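Local atomic coordinates of 2-oxo-1,2-dihydroquinoline 8-monooxygenase, oxygenase component (Pseudomonas putida, PDB entry 1Z02), a protein that probably hydroxylates 2-oxoquinoline at carbon 8, acting as the oxygenase component that carries a Rieske [2Fe-2S] cluster and a separate mononuclear iron. Residues S92-C97 with S104-G109; L80-Q83 with V89-S92; R72-V77 with F98-I103; F110-E115 with T134-Y139. All coordinates share one frame; numbering follows the deposited sequence.

Interaction 1. Residues S92-C97 with S104-G109. With FES (Fe2/s2 (inorganic) cluster), chain H.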
loop_
_atom_site.group_PDB
_atom_site.type_symbol
_atom_site.label_atom_id
_atom_site.label_comp_id
_atom_site.label_asym_id
_atom_site.label_seq_id
_atom_site.Cartn_x
_atom_site.Cartn_y
_atom_site.Cartn_z
ATOM N N SER A 92 12.530 -21.612 -1.102
ATOM C CA SER A 92 11.250 -22.246 -1.390
ATOM C C SER A 92 10.533 -21.779 -2.652
ATOM O O SER A 92 9.603 -22.433 -3.091
ATOM C CB SER A 92 10.302 -22.054 -0.198
ATOM O OG SER A 92 9.905 -20.700 -0.079
ATOM N N GLU A 93 10.949 -20.666 -3.241
ATOM C CA GLU A 93 10.248 -20.174 -4.424
ATOM C C GLU A 93 10.354 -21.102 -5.622
ATOM O O GLU A 93 9.467 -21.145 -6.468
ATOM C CB GLU A 93 10.743 -18.771 -4.779
ATOM C CG GLU A 93 10.140 -17.707 -3.878
ATOM C CD GLU A 93 10.332 -16.311 -4.395
ATOM O OE1 GLU A 93 10.120 -16.094 -5.602
ATOM O OE2 GLU A 93 10.674 -15.425 -3.596
ATOM N N LYS A 94 11.452 -21.837 -5.706
ATOM C CA LYS A 94 11.640 -22.779 -6.798
ATOM C C LYS A 94 12.427 -23.952 -6.229
ATOM O O LYS A 94 13.645 -24.020 -6.357
ATOM C CB LYS A 94 12.398 -22.126 -7.948
ATOM C CG LYS A 94 12.336 -22.965 -9.187
ATOM C CD LYS A 94 13.058 -22.363 -10.350
ATOM C CE LYS A 94 12.939 -23.335 -11.513
ATOM N NZ LYS A 94 13.753 -22.963 -12.692
ATOM N N PRO A 95 11.727 -24.899 -5.584
ATOM C CA PRO A 95 12.313 -26.088 -4.962
ATOM C C PRO A 95 13.347 -26.791 -5.816
ATOM O O PRO A 95 13.010 -27.343 -6.862
ATOM C CB PRO A 95 11.099 -26.958 -4.672
ATOM C CG PRO A 95 10.043 -25.941 -4.372
ATOM C CD PRO A 95 10.260 -24.929 -5.478
ATOM N N THR A 96 14.599 -26.774 -5.355
ATOM C CA THR A 96 15.714 -27.386 -6.070
ATOM C C THR A 96 16.592 -28.202 -5.128
ATOM O O THR A 96 17.344 -27.642 -4.334
ATOM C CB THR A 96 16.583 -26.304 -6.742
ATOM O OG1 THR A 96 15.769 -25.516 -7.624
ATOM C CG2 THR A 96 17.716 -26.941 -7.533
ATOM N N CYS A 97 16.498 -29.526 -5.223
ATOM C CA CYS A 97 17.292 -30.413 -4.374
ATOM C C CYS A 97 17.992 -31.481 -5.206
ATOM O O CYS A 97 17.359 -32.177 -6.005
ATOM C CB CYS A 97 16.401 -31.081 -3.327
ATOM S SG CYS A 97 15.450 -29.922 -2.301
ATOM N N SER A 104 19.152 -26.803 -2.351
ATOM C CA SER A 104 19.973 -25.781 -2.967
ATOM C C SER A 104 19.193 -24.545 -3.327
ATOM O O SER A 104 17.969 -24.584 -3.467
ATOM C CB SER A 104 20.629 -26.325 -4.232
ATOM O OG SER A 104 21.428 -27.454 -3.940
ATOM N N CYS A 105 19.911 -23.435 -3.462
ATOM C CA CYS A 105 19.283 -22.195 -3.860
ATOM C C CYS A 105 19.207 -22.286 -5.374
ATOM O O CYS A 105 20.179 -22.683 -6.026
ATOM C CB CYS A 105 20.128 -20.996 -3.453
ATOM S SG CYS A 105 19.439 -19.431 -4.027
ATOM N N TRP A 106 18.050 -21.930 -5.924
ATOM C CA TRP A 106 17.822 -21.991 -7.361
ATOM C C TRP A 106 18.500 -20.898 -8.178
ATOM O O TRP A 106 18.360 -20.866 -9.400
ATOM C CB TRP A 106 16.320 -21.968 -7.663
ATOM C CG TRP A 106 15.569 -20.881 -6.947
ATOM C CD1 TRP A 106 15.095 -20.919 -5.668
ATOM C CD2 TRP A 106 15.193 -19.607 -7.476
ATOM N NE1 TRP A 106 14.438 -19.750 -5.366
ATOM C CE2 TRP A 106 14.481 -18.928 -6.461
ATOM C CE3 TRP A 106 15.379 -18.975 -8.712
ATOM C CZ2 TRP A 106 13.963 -17.639 -6.648
ATOM C CZ3 TRP A 106 14.860 -17.691 -8.894
ATOM C CH2 TRP A 106 14.158 -17.042 -7.869
ATOM N N TYR A 107 19.223 -19.998 -7.527
ATOM C CA TYR A 107 19.885 -18.951 -8.282
ATOM C C TYR A 107 21.301 -19.381 -8.662
ATOM O O TYR A 107 21.547 -19.715 -9.815
ATOM C CB TYR A 107 19.910 -17.636 -7.498
ATOM C CG TYR A 107 20.222 -16.423 -8.353
ATOM C CD1 TYR A 107 20.283 -15.148 -7.798
ATOM C CD2 TYR A 107 20.476 -16.554 -9.715
ATOM C CE1 TYR A 107 20.593 -14.037 -8.578
ATOM C CE2 TYR A 107 20.784 -15.457 -10.495
ATOM C CZ TYR A 107 20.845 -14.204 -9.927
ATOM O OH TYR A 107 21.184 -13.125 -10.716
ATOM N N HIS A 108 22.227 -19.389 -7.704
ATOM C CA HIS A 108 23.606 -19.774 -8.003
ATOM C C HIS A 108 24.005 -21.130 -7.431
ATOM O O HIS A 108 25.153 -21.548 -7.566
ATOM C CB HIS A 108 24.584 -18.720 -7.491
ATOM C CG HIS A 108 24.350 -17.353 -8.047
ATOM N ND1 HIS A 108 23.609 -16.394 -7.388
ATOM C CD2 HIS A 108 24.749 -16.784 -9.207
ATOM C CE1 HIS A 108 23.564 -15.296 -8.119
ATOM N NE2 HIS A 108 24.247 -15.507 -9.229
ATOM N N GLY A 109 23.081 -21.802 -6.760
ATOM C CA GLY A 109 23.398 -23.116 -6.240
ATOM C C GLY A 109 24.012 -23.279 -4.866
ATOM O O GLY A 109 24.570 -24.350 -4.582
HETATM FE FE1 FES H . 23.116 -16.931 -5.106
HETATM FE FE2 FES H . 21.313 -18.112 -3.583
HETATM S S1 FES H . 23.043 -19.022 -4.509
HETATM S S2 FES H . 21.260 -16.001 -4.217
HETATM O O HOH W 1 16.437 -21.888 -10.999
HETATM O O HOH W 2 15.385 -24.815 -3.380
#
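K94 lays its CB over one face of the W106 indole, 3.7 Å from the centroid of the five-membered ring, a CH-pi contact only 15° off the ring normal. E93 CB meets the same ring obliquely, and T96 OG1 packs against W106 CB at 3.6 Å. CG of W106 sits between its backbone N and carbonyl carbon (chi1 49°), which turns the indole back against K94 and E93 and lets NE1 bond to R90 O. With an alanine here, K94 and E93 would probably face a gap and R90 O would lose its indole donor. The polar contacts are mostly backbone: S104 N donates to T96 O at 2.8 Å, and one water spans T96 N and S104 O. T96 OG1 turns back to K94 O, tying its own loop. Metal ligands lie on the far side of 104-109, where C105 SG binds FE2 at 2.3 Å and H108 ND1 binds FE1 at 2.4 Å; H108 NE2 also bonds to D218 of the second subunit. C105 and H108 form the C-X-X-H half of a Rieske [2Fe-2S] site, which C84 and H86 complete as C-X-H.

Interaction 2. Residues L80-Q83 with V89-S92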
loop_
_atom_site.group_PDB
_atom_site.type_symbol
_atom_site.label_atom_id
_atom_site.label_comp_id
_atom_site.label_asym_id
_atom_site.label_seq_id
_atom_site.Cartn_x
_atom_site.Cartn_y
_atom_site.Cartn_z
ATOM N N LEU A 80 14.530 -25.181 7.685
ATOM C CA LEU A 80 15.678 -24.273 7.652
ATOM C C LEU A 80 15.141 -22.868 7.387
ATOM O O LEU A 80 13.954 -22.693 7.082
ATOM C CB LEU A 80 16.655 -24.644 6.526
ATOM C CG LEU A 80 17.452 -25.947 6.574
ATOM C CD1 LEU A 80 16.515 -27.126 6.410
ATOM C CD2 LEU A 80 18.495 -25.949 5.453
ATOM N N LYS A 81 16.005 -21.866 7.510
ATOM C CA LYS A 81 15.570 -20.503 7.254
ATOM C C LYS A 81 15.464 -20.333 5.749
ATOM O O LYS A 81 16.400 -20.646 5.016
ATOM C CB LYS A 81 16.559 -19.487 7.813
ATOM C CG LYS A 81 16.076 -18.058 7.646
ATOM C CD LYS A 81 17.125 -17.063 8.128
ATOM C CE LYS A 81 17.305 -17.104 9.643
ATOM N NZ LYS A 81 18.278 -16.064 10.096
ATOM N N ASP A 82 14.317 -19.836 5.295
ATOM C CA ASP A 82 14.059 -19.646 3.870
ATOM C C ASP A 82 14.757 -18.381 3.369
ATOM O O ASP A 82 14.101 -17.420 2.935
ATOM C CB ASP A 82 12.548 -19.546 3.636
ATOM C CG ASP A 82 12.159 -19.794 2.187
ATOM O OD1 ASP A 82 10.982 -19.550 1.857
ATOM O OD2 ASP A 82 13.026 -20.235 1.393
ATOM N N GLN A 83 16.087 -18.393 3.418
ATOM C CA GLN A 83 16.891 -17.243 2.990
ATOM C C GLN A 83 18.315 -17.667 2.649
ATOM O O GLN A 83 19.079 -18.066 3.521
ATOM C CB GLN A 83 16.951 -16.184 4.095
ATOM C CG GLN A 83 17.787 -14.954 3.725
ATOM C CD GLN A 83 18.120 -14.089 4.930
ATOM O OE1 GLN A 83 18.872 -14.502 5.823
ATOM N NE2 GLN A 83 17.555 -12.886 4.967
ATOM N N VAL A 89 17.785 -14.764 -1.529
ATOM C CA VAL A 89 16.669 -15.351 -2.242
ATOM C C VAL A 89 15.998 -16.391 -1.357
ATOM O O VAL A 89 16.658 -17.074 -0.564
ATOM C CB VAL A 89 17.160 -16.044 -3.530
ATOM C CG1 VAL A 89 16.071 -16.891 -4.124
ATOM C CG2 VAL A 89 17.614 -15.005 -4.531
ATOM N N ARG A 90 14.682 -16.498 -1.497
ATOM C CA ARG A 90 13.883 -17.469 -0.759
ATOM C C ARG A 90 14.050 -18.812 -1.479
ATOM O O ARG A 90 13.652 -18.958 -2.643
ATOM C CB ARG A 90 12.414 -17.032 -0.774
ATOM C CG ARG A 90 11.760 -17.038 0.588
ATOM C CD ARG A 90 10.610 -16.061 0.748
ATOM N NE ARG A 90 9.949 -15.665 -0.489
ATOM C CZ ARG A 90 8.872 -14.882 -0.523
ATOM N NH1 ARG A 90 8.315 -14.541 -1.685
ATOM N NH2 ARG A 90 8.336 -14.448 0.611
ATOM N N LEU A 91 14.648 -19.783 -0.797
ATOM C CA LEU A 91 14.888 -21.097 -1.379
ATOM C C LEU A 91 13.619 -21.810 -1.839
ATOM O O LEU A 91 13.634 -22.515 -2.848
ATOM C CB LEU A 91 15.623 -21.996 -0.374
ATOM C CG LEU A 91 16.898 -21.428 0.264
ATOM C CD1 LEU A 91 17.373 -22.384 1.350
ATOM C CD2 LEU A 91 17.976 -21.234 -0.787
ATOM N N SER A 92 12.530 -21.612 -1.102
ATOM C CA SER A 92 11.250 -22.246 -1.390
ATOM C C SER A 92 10.533 -21.779 -2.652
ATOM O O SER A 92 9.603 -22.433 -3.091
ATOM C CB SER A 92 10.302 -22.054 -0.198
ATOM O OG SER A 92 9.905 -20.700 -0.079
#
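S92 N donates to D82 OD2 at 2.9 Å, meeting that oxygen on its syn side and 17° out of the carboxylate plane. The S92 hydroxyl bonds to the other oxygen, with OG modelled 2.5 Å from D82 OD1, a length that is doubtful as it stands. D82 carries CG anti to its backbone N (chi1 -162°), reaching across to 89-92, and S92 keeps OG between its N and carbonyl carbon (chi1 70°), beside its own N-H. L91 N also lies close to D82 OD2, but at too poor an angle to count as a bond. R90 crosses D82 with its aliphatic part, CG so close to D82 OD1 that the modelled spacing is doubtful. Its charge goes elsewhere: NE stays 4.7 Å from D82 OD1, and NH1 forms a salt bridge with E93. D82 is the centre of an inverse gamma turn, with a weak bond from Q83 N to K81 O, where the chain leaves strand 76-81 for the cluster-binding loop of the Rieske domain; its carboxylate ties that exit to the loop's return. Beside it, Q83 CA approaches V89 O at 3.6 Å in a CA-H...O contact. L91 brings CB to 3.6 Å from D82 OD2 and packs on C105, while V89 touches the cluster directly and M372 of the second subunit.

Interaction 3. Residues R72-V77 with F98-I103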
loop_
_atom_site.group_PDB
_atom_site.type_symbol
_atom_site.label_atom_id
_atom_site.label_comp_id
_atom_site.label_asym_id
_atom_site.label_seq_id
_atom_site.Cartn_x
_atom_site.Cartn_y
_atom_site.Cartn_z
ATOM N N ARG A 72 10.295 -32.713 3.085
ATOM C CA ARG A 72 10.178 -34.052 3.654
ATOM C C ARG A 72 11.053 -34.997 2.845
ATOM O O ARG A 72 10.908 -35.090 1.628
ATOM C CB ARG A 72 8.736 -34.557 3.618
ATOM C CG ARG A 72 8.575 -35.949 4.242
ATOM C CD ARG A 72 7.195 -36.546 3.973
ATOM N NE ARG A 72 6.098 -35.750 4.534
ATOM C CZ ARG A 72 5.795 -35.691 5.828
ATOM N NH1 ARG A 72 4.787 -34.938 6.240
ATOM N NH2 ARG A 72 6.492 -36.390 6.715
ATOM N N VAL A 73 11.974 -35.678 3.518
ATOM C CA VAL A 73 12.853 -36.624 2.849
ATOM C C VAL A 73 12.868 -37.935 3.622
ATOM O O VAL A 73 13.179 -37.957 4.812
ATOM C CB VAL A 73 14.286 -36.092 2.751
ATOM C CG1 VAL A 73 15.141 -37.076 1.962
ATOM C CG2 VAL A 73 14.291 -34.759 2.055
ATOM N N ASN A 74 12.536 -39.025 2.935
ATOM C CA ASN A 74 12.483 -40.343 3.558
ATOM C C ASN A 74 11.518 -40.324 4.735
ATOM O O ASN A 74 11.791 -40.901 5.784
ATOM C CB ASN A 74 13.870 -40.779 4.042
ATOM C CG ASN A 74 14.875 -40.914 2.905
ATOM O OD1 ASN A 74 14.563 -41.450 1.839
ATOM N ND2 ASN A 74 16.090 -40.434 3.136
ATOM N N GLY A 75 10.389 -39.648 4.555
ATOM C CA GLY A 75 9.399 -39.584 5.610
ATOM C C GLY A 75 9.651 -38.544 6.680
ATOM O O GLY A 75 8.727 -38.171 7.404
ATOM N N LYS A 76 10.884 -38.061 6.785
ATOM C CA LYS A 76 11.202 -37.065 7.801
ATOM C C LYS A 76 11.205 -35.627 7.265
ATOM O O LYS A 76 11.727 -35.354 6.184
ATOM C CB LYS A 76 12.555 -37.386 8.439
ATOM C CG LYS A 76 12.868 -36.538 9.653
ATOM C CD LYS A 76 14.206 -36.907 10.265
ATOM C CE LYS A 76 14.521 -36.024 11.474
ATOM N NZ LYS A 76 15.864 -36.323 12.055
ATOM N N VAL A 77 10.621 -34.714 8.037
ATOM C CA VAL A 77 10.549 -33.302 7.656
ATOM C C VAL A 77 11.653 -32.470 8.301
ATOM O O VAL A 77 11.923 -32.595 9.498
ATOM C CB VAL A 77 9.193 -32.675 8.067
ATOM C CG1 VAL A 77 9.146 -31.213 7.669
ATOM C CG2 VAL A 77 8.059 -33.422 7.412
ATOM N N PHE A 98 19.301 -31.619 -5.014
ATOM C CA PHE A 98 20.056 -32.601 -5.775
ATOM C C PHE A 98 20.308 -33.914 -5.047
ATOM O O PHE A 98 20.606 -34.930 -5.681
ATOM C CB PHE A 98 21.383 -31.994 -6.246
ATOM C CG PHE A 98 21.210 -30.848 -7.201
ATOM C CD1 PHE A 98 21.254 -29.532 -6.749
ATOM C CD2 PHE A 98 20.967 -31.085 -8.551
ATOM C CE1 PHE A 98 21.051 -28.469 -7.625
ATOM C CE2 PHE A 98 20.761 -30.027 -9.439
ATOM C CZ PHE A 98 20.807 -28.717 -8.972
ATOM N N THR A 99 20.191 -33.897 -3.722
ATOM C CA THR A 99 20.396 -35.103 -2.926
ATOM C C THR A 99 19.349 -35.182 -1.824
ATOM O O THR A 99 18.606 -34.230 -1.597
ATOM C CB THR A 99 21.809 -35.141 -2.288
ATOM O OG1 THR A 99 21.967 -34.036 -1.388
ATOM C CG2 THR A 99 22.883 -35.084 -3.367
ATOM N N LYS A 100 19.299 -36.326 -1.149
ATOM C CA LYS A 100 18.351 -36.570 -0.072
ATOM C C LYS A 100 18.663 -35.807 1.211
ATOM O O LYS A 100 17.803 -35.678 2.078
ATOM C CB LYS A 100 18.317 -38.064 0.255
ATOM C CG LYS A 100 17.644 -38.940 -0.788
ATOM C CD LYS A 100 16.144 -38.720 -0.800
ATOM C CE LYS A 100 15.456 -39.792 -1.613
ATOM N NZ LYS A 100 16.027 -39.903 -2.983
ATOM N N SER A 101 19.887 -35.307 1.337
ATOM C CA SER A 101 20.282 -34.600 2.544
ATOM C C SER A 101 20.495 -33.099 2.385
ATOM O O SER A 101 20.955 -32.444 3.317
ATOM C CB SER A 101 21.568 -35.218 3.085
ATOM O OG SER A 101 22.640 -34.983 2.185
ATOM N N THR A 102 20.159 -32.542 1.228
ATOM C CA THR A 102 20.377 -31.116 1.024
ATOM C C THR A 102 19.237 -30.402 0.319
ATOM O O THR A 102 18.254 -31.014 -0.095
ATOM C CB THR A 102 21.648 -30.870 0.174
ATOM O OG1 THR A 102 21.438 -31.370 -1.160
ATOM C CG2 THR A 102 22.846 -31.571 0.796
ATOM N N ILE A 103 19.390 -29.086 0.211
ATOM C CA ILE A 103 18.457 -28.224 -0.503
ATOM C C ILE A 103 19.339 -27.123 -1.077
ATOM O O ILE A 103 20.203 -26.585 -0.382
ATOM C CB ILE A 103 17.347 -27.605 0.407
ATOM C CG1 ILE A 103 16.369 -26.817 -0.476
ATOM C CG2 ILE A 103 17.959 -26.713 1.490
ATOM C CD1 ILE A 103 15.211 -26.211 0.230
#
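V73 presses its CG1 methyl against K100, 3.0 Å from the K100 carbonyl O and 3.4 Å from K100 CD, both tight for their kind. The valine places CG1 anti to its backbone N (chi1 -176°), while CG2, beside that N, stands 3.6 Å from the same K100 O, so the carbonyl oxygen faces both methyls. K100 is folded rather than extended: chi2 of -71° and chi4 of -54° bend the chain twice and draw its methylenes across V73 toward N74. The two side chains meet at a slant. N74 crosses the lysine at about a right angle, its OD1 3.9 Å from K100 CE, a contact to carbon and not to the ammonium group.

V73 to K76 is a type I' turn closing a two-residue beta hairpin between strands 66-73 and 76-81, held by V73 N to K76 O at 2.7 Å and K76 N to V73 O. R72 NH2 supports the turn by bonding to G75 O, which lies in the guanidinium plane although the nitrogen stands well above the carbonyl plane. E55 accepts N74 N and G75 N from outside. The two segments themselves meet through methyls and methylenes, with K100 O and N74 OD1 touching only carbon and with the lysine and asparagine solvent-exposed, which implies shape-dependent packing without directional bonds at the domain surface.

Interaction 4. Residues F110-E115 with T134-Y139. With FES (Fe2/s2 (inorganic) cluster), chain H.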
loop_
_atom_site.group_PDB
_atom_site.type_symbol
_atom_site.label_atom_id
_atom_site.label_comp_id
_atom_site.label_asym_id
_atom_site.label_seq_id
_atom_site.Cartn_x
_atom_site.Cartn_y
_atom_site.Cartn_z
ATOM N N PHE A 110 23.947 -22.247 -4.027
ATOM C CA PHE A 110 24.468 -22.375 -2.671
ATOM C C PHE A 110 23.663 -23.554 -2.138
ATOM O O PHE A 110 22.440 -23.584 -2.268
ATOM C CB PHE A 110 24.182 -21.116 -1.853
ATOM C CG PHE A 110 25.332 -20.132 -1.816
ATOM C CD1 PHE A 110 25.969 -19.731 -2.992
ATOM C CD2 PHE A 110 25.762 -19.596 -0.596
ATOM C CE1 PHE A 110 27.030 -18.804 -2.957
ATOM C CE2 PHE A 110 26.811 -18.675 -0.542
ATOM C CZ PHE A 110 27.450 -18.274 -1.724
ATOM N N THR A 111 24.344 -24.538 -1.565
ATOM C CA THR A 111 23.658 -25.732 -1.079
ATOM C C THR A 111 23.821 -25.949 0.415
ATOM O O THR A 111 24.926 -25.834 0.961
ATOM C CB THR A 111 24.155 -26.972 -1.847
ATOM O OG1 THR A 111 24.032 -26.738 -3.258
ATOM C CG2 THR A 111 23.333 -28.180 -1.481
ATOM N N PHE A 112 22.715 -26.276 1.077
ATOM C CA PHE A 112 22.743 -26.459 2.521
ATOM C C PHE A 112 22.307 -27.839 2.990
ATOM O O PHE A 112 21.447 -28.479 2.380
ATOM C CB PHE A 112 21.875 -25.389 3.196
ATOM C CG PHE A 112 22.137 -24.007 2.686
ATOM C CD1 PHE A 112 21.418 -23.505 1.611
ATOM C CD2 PHE A 112 23.142 -23.227 3.240
ATOM C CE1 PHE A 112 21.699 -22.245 1.088
ATOM C CE2 PHE A 112 23.433 -21.967 2.727
ATOM C CZ PHE A 112 22.710 -21.473 1.648
ATOM N N ASP A 113 22.921 -28.286 4.081
ATOM C CA ASP A 113 22.612 -29.582 4.666
ATOM C C ASP A 113 21.307 -29.464 5.447
ATOM O O ASP A 113 21.169 -28.597 6.305
ATOM C CB ASP A 113 23.739 -30.013 5.595
ATOM C CG ASP A 113 23.524 -31.393 6.140
ATOM O OD1 ASP A 113 23.288 -32.306 5.384
ATOM O OD2 ASP A 113 23.577 -31.607 7.334
ATOM N N LEU A 114 20.349 -30.328 5.138
ATOM C CA LEU A 114 19.051 -30.294 5.800
ATOM C C LEU A 114 19.126 -30.436 7.310
ATOM O O LEU A 114 18.328 -29.846 8.031
ATOM C CB LEU A 114 18.148 -31.392 5.247
ATOM C CG LEU A 114 17.662 -31.202 3.809
ATOM C CD1 LEU A 114 16.877 -32.434 3.383
ATOM C CD2 LEU A 114 16.796 -29.961 3.716
ATOM N N GLU A 115 20.082 -31.216 7.791
ATOM C CA GLU A 115 20.220 -31.448 9.221
ATOM C C GLU A 115 20.877 -30.335 10.016
ATOM O O GLU A 115 20.355 -29.908 11.036
ATOM C CB GLU A 115 21.028 -32.717 9.464
ATOM C CG GLU A 115 21.224 -33.010 10.931
ATOM C CD GLU A 115 20.312 -34.101 11.394
ATOM O OE1 GLU A 115 20.447 -35.220 10.873
ATOM O OE2 GLU A 115 19.456 -33.851 12.264
ATOM N N THR A 134 30.100 -21.406 7.124
ATOM C CA THR A 134 28.836 -20.880 7.616
ATOM C C THR A 134 27.660 -21.733 7.122
ATOM O O THR A 134 27.846 -22.780 6.496
ATOM C CB THR A 134 28.646 -19.394 7.173
ATOM O OG1 THR A 134 27.440 -18.868 7.739
ATOM C CG2 THR A 134 28.589 -19.284 5.653
ATOM N N GLY A 135 26.449 -21.284 7.420
ATOM C CA GLY A 135 25.264 -22.007 6.998
ATOM C C GLY A 135 24.021 -21.252 7.426
ATOM O O GLY A 135 24.113 -20.147 7.974
ATOM N N VAL A 136 22.852 -21.831 7.172
ATOM C CA VAL A 136 21.596 -21.193 7.559
ATOM C C VAL A 136 21.053 -21.816 8.834
ATOM O O VAL A 136 21.415 -22.936 9.198
ATOM C CB VAL A 136 20.521 -21.311 6.457
ATOM C CG1 VAL A 136 20.943 -20.518 5.231
ATOM C CG2 VAL A 136 20.302 -22.769 6.091
ATOM N N THR A 137 20.185 -21.078 9.515
ATOM C CA THR A 137 19.598 -21.551 10.760
ATOM C C THR A 137 18.722 -22.791 10.555
ATOM O O THR A 137 18.049 -22.929 9.525
ATOM C CB THR A 137 18.725 -20.447 11.408
ATOM O OG1 THR A 137 19.486 -19.236 11.518
ATOM C CG2 THR A 137 18.266 -20.871 12.812
ATOM N N THR A 138 18.738 -23.694 11.530
ATOM C CA THR A 138 17.902 -24.888 11.475
ATOM C C THR A 138 16.802 -24.727 12.509
ATOM O O THR A 138 17.008 -24.107 13.548
ATOM C CB THR A 138 18.676 -26.188 11.834
ATOM O OG1 THR A 138 19.127 -26.116 13.190
ATOM C CG2 THR A 138 19.864 -26.391 10.909
ATOM N N TYR A 139 15.631 -25.285 12.231
ATOM C CA TYR A 139 14.521 -25.208 13.172
ATOM C C TYR A 139 14.030 -26.612 13.506
ATOM O O TYR A 139 13.623 -27.369 12.623
ATOM C CB TYR A 139 13.388 -24.365 12.588
ATOM C CG TYR A 139 13.841 -22.973 12.228
ATOM C CD1 TYR A 139 14.221 -22.657 10.928
ATOM C CD2 TYR A 139 13.979 -21.995 13.209
ATOM C CE1 TYR A 139 14.733 -21.403 10.618
ATOM C CE2 TYR A 139 14.493 -20.740 12.909
ATOM C CZ TYR A 139 14.867 -20.455 11.611
ATOM O OH TYR A 139 15.379 -19.215 11.313
HETATM FE FE1 FES H . 23.116 -16.931 -5.106
HETATM FE FE2 FES H . 21.313 -18.112 -3.583
HETATM S S1 FES H . 23.043 -19.022 -4.509
HETATM S S2 FES H . 21.260 -16.001 -4.217
#
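F112 offers one ring face to V136, whose CG1 methyl lies 4.1 Å from the ring centroid and 20° off the normal, a CH-pi contact; the nearest carbons, F112 CE2 and V136 CG1, are 3.8 Å apart. The methyl stands toward the rim rather than over the centre, and the side chains cross at about a right angle. V136 holds CG1 anti to its carbonyl carbon (chi1 -66°), putting both methyls against the phenyl ring. G135 CA approaches the same ring obliquely, 4.5 Å from F112 CD2. An alanine in place of the phenylalanine would probably open a gap beside V136 and L85, both left without the ring they pack on. Strand 110-113 is the middle one of the three-stranded antiparallel sheet 102-104, 110-113, 119-122 in the Rieske domain, and 134-139 runs past it toward strand 141-144. Farther along, the contact changes from ring to backbone: T138 CG2 rests 3.6 Å from E115 O, a methyl against a carbonyl near the surface. The cluster is met at the other end of the strand, where F110 CD1 comes within 3.4 Å of the bridging sulfide S1 and the F110 ring stacks on H86.

All four contacts lie in the Rieske domain, and their chemistry follows their place in it. Interactions 1 and 2 share S92 and hold the loop running from the end of strand 76-81 past the cluster; W106 CZ2 packing on V89 CG1 joins them. Interaction 2 rests on a buried carboxylate, interaction 1 on an indole and a single direct backbone bond beside metal ligands. Interactions 3 and 4 rely on van der Waals packing, with no polar bond across either, the former at an exposed hairpin tip, the latter about a buried ring with a more open end at E115. I103 O to F112 N links those two within one sheet, while K81 N to T137 O ties interaction 2 to interaction 4.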